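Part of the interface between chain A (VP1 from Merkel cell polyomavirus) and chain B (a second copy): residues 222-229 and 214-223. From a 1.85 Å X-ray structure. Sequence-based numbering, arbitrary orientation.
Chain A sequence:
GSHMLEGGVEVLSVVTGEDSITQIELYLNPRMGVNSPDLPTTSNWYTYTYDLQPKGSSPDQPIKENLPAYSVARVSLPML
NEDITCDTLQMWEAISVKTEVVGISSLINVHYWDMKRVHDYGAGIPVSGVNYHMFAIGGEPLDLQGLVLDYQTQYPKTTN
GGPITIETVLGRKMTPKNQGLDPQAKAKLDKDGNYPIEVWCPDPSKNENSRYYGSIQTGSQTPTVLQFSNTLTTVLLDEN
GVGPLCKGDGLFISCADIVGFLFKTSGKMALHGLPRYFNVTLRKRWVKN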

ATOM      1  N   THR A 222      -3.316 -14.615  -2.800  1.00 12.51           N
ATOM      2  CA  THR A 222      -2.807 -13.288  -2.475  1.00 11.82           C
ATOM      3  C   THR A 222      -1.277 -13.274  -2.529  1.00 11.39           C
ATOM      4  O   THR A 222      -0.627 -14.154  -1.949  1.00  8.89           O
ATOM      5  CB  THR A 222      -3.254 -12.886  -1.063  1.00  9.88           C
ATOM      6  OG1 THR A 222      -4.661 -13.131  -0.924  1.00 12.05           O
ATOM      7  CG2 THR A 222      -2.939 -11.420  -0.791  1.00  7.35           C
ATOM      8  N   PRO A 223      -0.693 -12.281  -3.231  1.00 11.61           N
ATOM      9  CA  PRO A 223       0.772 -12.234  -3.323  1.00 11.42           C
ATOM     10  C   PRO A 223       1.466 -12.288  -1.959  1.00 10.35           C
ATOM     11  O   PRO A 223       1.058 -11.613  -1.001  1.00 10.67           O
ATOM     12  CB  PRO A 223       1.037 -10.892  -4.004  1.00 11.14           C
ATOM     13  CG  PRO A 223      -0.202 -10.653  -4.823  1.00 13.64           C
ATOM     14  CD  PRO A 223      -1.333 -11.206  -4.016  1.00 12.18           C
ATOM     15  N   THR A 224       2.497 -13.119  -1.875  1.00  9.46           N
ATOM     16  CA  THR A 224       3.390 -13.097  -0.733  1.00 10.36           C
ATOM     17  C   THR A 224       4.378 -11.965  -0.995  1.00  8.48           C
ATOM     18  O   THR A 224       5.077 -11.960  -2.015  1.00 10.21           O
ATOM     19  CB  THR A 224       4.079 -14.451  -0.550  1.00  8.48           C
ATOM     20  OG1 THR A 224       3.100 -15.408  -0.126  1.00  8.01           O
ATOM     21  CG2 THR A 224       5.192 -14.377   0.476  1.00 11.03           C
ATOM     22  N   VAL A 225       4.376 -10.982  -0.102  1.00  8.60           N
ATOM     23  CA  VAL A 225       5.196  -9.780  -0.253  1.00 10.00           C
ATOM     24  C   VAL A 225       6.027  -9.654   1.015  1.00 10.22           C
ATOM     25  O   VAL A 225       5.485  -9.445   2.107  1.00 10.01           O
ATOM     26  CB  VAL A 225       4.314  -8.512  -0.463  1.00 10.38           C
ATOM     27  CG1 VAL A 225       5.160  -7.215  -0.447  1.00 11.75           C
ATOM     28  CG2 VAL A 225       3.513  -8.615  -1.759  1.00 11.13           C
ATOM     29  N   LEU A 226       7.339  -9.793   0.882  1.00  9.78           N
ATOM     30  CA  LEU A 226       8.212  -9.806   2.059  1.00 11.00           C
ATOM     31  C   LEU A 226       9.475  -9.015   1.777  1.00 11.13           C
ATOM     32  O   LEU A 226       9.934  -8.971   0.638  1.00 10.60           O
ATOM     33  CB  LEU A 226       8.583 -11.241   2.445  1.00  9.29           C
ATOM     34  CG  LEU A 226       7.449 -12.236   2.739  1.00 14.86           C
ATOM     35  CD1 LEU A 226       7.984 -13.666   2.754  1.00 14.24           C
ATOM     36  CD2 LEU A 226       6.763 -11.895   4.062  1.00 13.66           C
ATOM     37  N   GLN A 227      10.033  -8.408   2.819  1.00 10.11           N
ATOM     38  CA  GLN A 227      11.262  -7.636   2.686  1.00 12.07           C
ATOM     39  C   GLN A 227      12.378  -8.263   3.496  1.00 12.10           C
ATOM     40  O   GLN A 227      12.124  -8.996   4.453  1.00 11.54           O
ATOM     41  CB  GLN A 227      11.058  -6.189   3.143  1.00 14.38           C
ATOM     42  CG  GLN A 227      10.089  -5.379   2.280  1.00 18.88           C
ATOM     43  CD  GLN A 227       8.656  -5.582   2.709  1.00 27.88           C
ATOM     44  OE1 GLN A 227       8.355  -5.603   3.904  1.00 27.67           O
ATOM     45  NE2 GLN A 227       7.757  -5.749   1.738  1.00 29.21           N
ATOM     46  N   PHE A 228      13.612  -7.956   3.103  1.00 11.93           N
ATOM     47  CA  PHE A 228      14.794  -8.381   3.842  1.00 11.65           C
ATOM     48  C   PHE A 228      15.901  -7.338   3.725  1.00 12.77           C
ATOM     49  O   PHE A 228      16.200  -6.853   2.630  1.00 13.32           O
ATOM     50  CB  PHE A 228      15.284  -9.782   3.400  1.00 10.63           C
ATOM     51  CG  PHE A 228      15.480  -9.939   1.908  1.00 11.91           C
ATOM     52  CD1 PHE A 228      14.397 -10.211   1.069  1.00 13.00           C
ATOM     53  CD2 PHE A 228      16.753  -9.853   1.348  1.00 11.65           C
ATOM     54  CE1 PHE A 228      14.571 -10.364  -0.313  1.00 13.77           C
ATOM     55  CE2 PHE A 228      16.947 -10.007  -0.028  1.00 12.36           C
ATOM     56  CZ  PHE A 228      15.850 -10.264  -0.866  1.00 16.20           C
ATOM     57  N   SER A 229      16.487  -6.983   4.864  1.00 13.03           N
ATOM     58  CA  SER A 229      17.629  -6.072   4.905  1.00 12.78           C
ATOM     59  C   SER A 229      18.363  -6.246   6.227  1.00 13.97           C
ATOM     60  O   SER A 229      17.730  -6.410   7.281  1.00 14.46           O
ATOM     61  CB  SER A 229      17.185  -4.609   4.745  1.00 11.78           C
ATOM     62  OG  SER A 229      18.294  -3.718   4.875  1.00 11.89           O
TER
ATOM     63  N   GLY B 214      16.235  -5.857   0.040  1.00  9.39           N
ATOM     64  CA  GLY B 214      15.528  -6.695  -0.926  1.00  9.31           C
ATOM     65  C   GLY B 214      14.070  -6.939  -0.614  1.00  9.21           C
ATOM     66  O   GLY B 214      13.609  -6.639   0.481  1.00  8.53           O
ATOM     67  N   SER B 215      13.363  -7.504  -1.592  1.00  9.87           N
ATOM     68  CA  SER B 215      11.936  -7.792  -1.481  1.00  8.87           C
ATOM     69  C   SER B 215      11.536  -8.837  -2.517  1.00 10.23           C
ATOM     70  O   SER B 215      12.197  -8.995  -3.561  1.00 10.09           O
ATOM     71  CB  SER B 215      11.111  -6.508  -1.673  1.00  8.35           C
ATOM     72  OG  SER B 215      11.228  -6.028  -3.009  1.00 10.82           O
ATOM     73  N   ILE B 216      10.454  -9.548  -2.221  1.00 10.16           N
ATOM     74  CA  ILE B 216       9.849 -10.460  -3.176  1.00  8.92           C
ATOM     75  C   ILE B 216       8.372 -10.114  -3.329  1.00  9.06           C
ATOM     76  O   ILE B 216       7.766  -9.498  -2.443  1.00  7.54           O
ATOM     77  CB  ILE B 216      10.021 -11.954  -2.749  1.00  8.91           C
ATOM     78  CG1 ILE B 216       9.872 -12.896  -3.954  1.00 11.28           C
ATOM     79  CG2 ILE B 216       9.065 -12.330  -1.606  1.00  8.21           C
ATOM     80  CD1 ILE B 216      10.306 -14.356  -3.668  1.00 12.20           C
ATOM     81  N   GLN B 217       7.816 -10.503  -4.472  1.00  8.69           N
ATOM     82  CA  GLN B 217       6.384 -10.427  -4.726  1.00  9.69           C
ATOM     83  C   GLN B 217       6.005 -11.661  -5.526  1.00  9.88           C
ATOM     84  O   GLN B 217       6.515 -11.867  -6.635  1.00 10.53           O
ATOM     85  CB  GLN B 217       6.064  -9.151  -5.509  1.00  8.58           C
ATOM     86  CG  GLN B 217       4.695  -9.117  -6.172  1.00 10.26           C
ATOM     87  CD  GLN B 217       4.558  -7.902  -7.058  1.00 12.46           C
ATOM     88  OE1 GLN B 217       4.535  -6.771  -6.567  1.00 13.48           O
ATOM     89  NE2 GLN B 217       4.500  -8.119  -8.373  1.00  9.26           N
ATOM     90  N   THR B 218       5.141 -12.502  -4.959  1.00 12.56           N
ATOM     91  CA  THR B 218       4.681 -13.701  -5.683  1.00 13.37           C
ATOM     92  C   THR B 218       3.312 -13.449  -6.331  1.00 15.26           C
ATOM     93  O   THR B 218       2.866 -12.311  -6.393  1.00 17.04           O
ATOM     94  CB  THR B 218       4.721 -14.986  -4.806  1.00 12.36           C
ATOM     95  OG1 THR B 218       3.709 -14.932  -3.794  1.00 11.09           O
ATOM     96  CG2 THR B 218       6.091 -15.132  -4.153  1.00 10.90           C
ATOM     97  N   GLY B 219       2.666 -14.497  -6.835  1.00 17.19           N
ATOM     98  CA  GLY B 219       1.461 -14.343  -7.659  1.00 18.18           C
ATOM     99  C   GLY B 219       1.827 -14.388  -9.133  1.00 17.46           C
ATOM    100  O   GLY B 219       2.938 -14.028  -9.506  1.00 18.91           O
ATOM    101  N   SER B 220       0.895 -14.826  -9.977  1.00 17.65           N
ATOM    102  CA  SER B 220       1.188 -15.065 -11.399  1.00 17.60           C
ATOM    103  C   SER B 220       1.072 -13.833 -12.300  1.00 17.78           C
ATOM    104  O   SER B 220       1.836 -13.693 -13.259  1.00 18.09           O
ATOM    105  CB  SER B 220       0.299 -16.186 -11.947  1.00 18.38           C
ATOM    106  OG  SER B 220      -1.068 -15.905 -11.712  1.00 20.23           O
ATOM    107  N   GLN B 221       0.110 -12.963 -12.004  1.00 17.13           N
ATOM    108  CA  GLN B 221      -0.137 -11.772 -12.811  1.00 16.91           C
ATOM    109  C   GLN B 221      -0.143 -10.508 -11.957  1.00 15.51           C
ATOM    110  O   GLN B 221      -0.668  -9.475 -12.373  1.00 15.30           O
ATOM    111  CB  GLN B 221      -1.466 -11.902 -13.570  1.00 19.53           C
ATOM    112  CG  GLN B 221      -1.386 -12.795 -14.812  1.00 24.57           C
ATOM    113  CD  GLN B 221      -2.631 -12.711 -15.689  1.00 29.22           C
ATOM    114  OE1 GLN B 221      -3.114 -11.622 -16.008  1.00 31.62           O
ATOM    115  NE2 GLN B 221      -3.147 -13.865 -16.086  1.00 31.26           N
ATOM    116  N   THR B 222       0.446 -10.599 -10.767  1.00 14.13           N
ATOM    117  CA  THR B 222       0.552  -9.460  -9.850  1.00 13.21           C
ATOM    118  C   THR B 222       1.200  -8.274 -10.563  1.00 11.97           C
ATOM    119  O   THR B 222       2.232  -8.437 -11.221  1.00 10.34           O
ATOM    120  CB  THR B 222       1.390  -9.834  -8.622  1.00 13.57           C
ATOM    121  OG1 THR B 222       0.966 -11.118  -8.145  1.00 14.01           O
ATOM    122  CG2 THR B 222       1.237  -8.787  -7.496  1.00 10.17           C
ATOM    123  N   PRO B 223       0.586  -7.081 -10.461  1.00 11.43           N
ATOM    124  CA  PRO B 223       1.147  -5.893 -11.101  1.00 10.65           C
ATOM    125  C   PRO B 223       2.604  -5.662 -10.705  1.00 10.60           C
ATOM    126  O   PRO B 223       2.961  -5.780  -9.522  1.00 10.82           O
ATOM    127  CB  PRO B 223       0.273  -4.758 -10.551  1.00  9.92           C
ATOM    128  CG  PRO B 223      -1.036  -5.413 -10.268  1.00 12.22           C
ATOM    129  CD  PRO B 223      -0.700  -6.793  -9.788  1.00 12.26           C
TER

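Edge strands carry unpaired backbone donors and acceptors, and two copies of a protein can satisfy them by building one sheet across their interface. This VP1 contact is a worked example. Residues A:Val225 to A:Phe228 pair antiparallel with B:Gly214 to B:Gln217, and the hydrogen bonds fall at alternate residue pairs. At A:Leu226 and B:Ile216, B:Ile216 N donates to A:Leu226 O at 3.0 Å, while the return bond from A:Leu226 N to B:Ile216 O is weak at 3.4 Å. At the next such pair, A:Phe228 N reaches B:Gly214 O at 2.9 Å; B:Gly214 N returns to A:Phe228 O at 2.8 Å, but its bent angle of 129° makes it weak.

Where the strand pairing gives out, a side chain takes over. B:Thr218 N still donates to A:Thr224 O (3.0 Å), but A:Thr224 N finds its acceptor in the hydroxyl B:Thr218 OG1, 2.9 Å away. B:Thr218 O is used within its own chain, accepting from B:Thr222 OG1 at 2.8 Å, with A:Pro223 packed against both residues.

Within the paired strands, the side-chain contacts are a matter of fit. The A:Phe228 ring lies over B:Gly214, whose CA sits 3.7 Å from the ring centroid in a CH-pi contact; a CB there would clash with A:Phe228 CZ. On the same sheet face, A:Leu226 CB meets B:Ile216 CG2 at 4.2 Å.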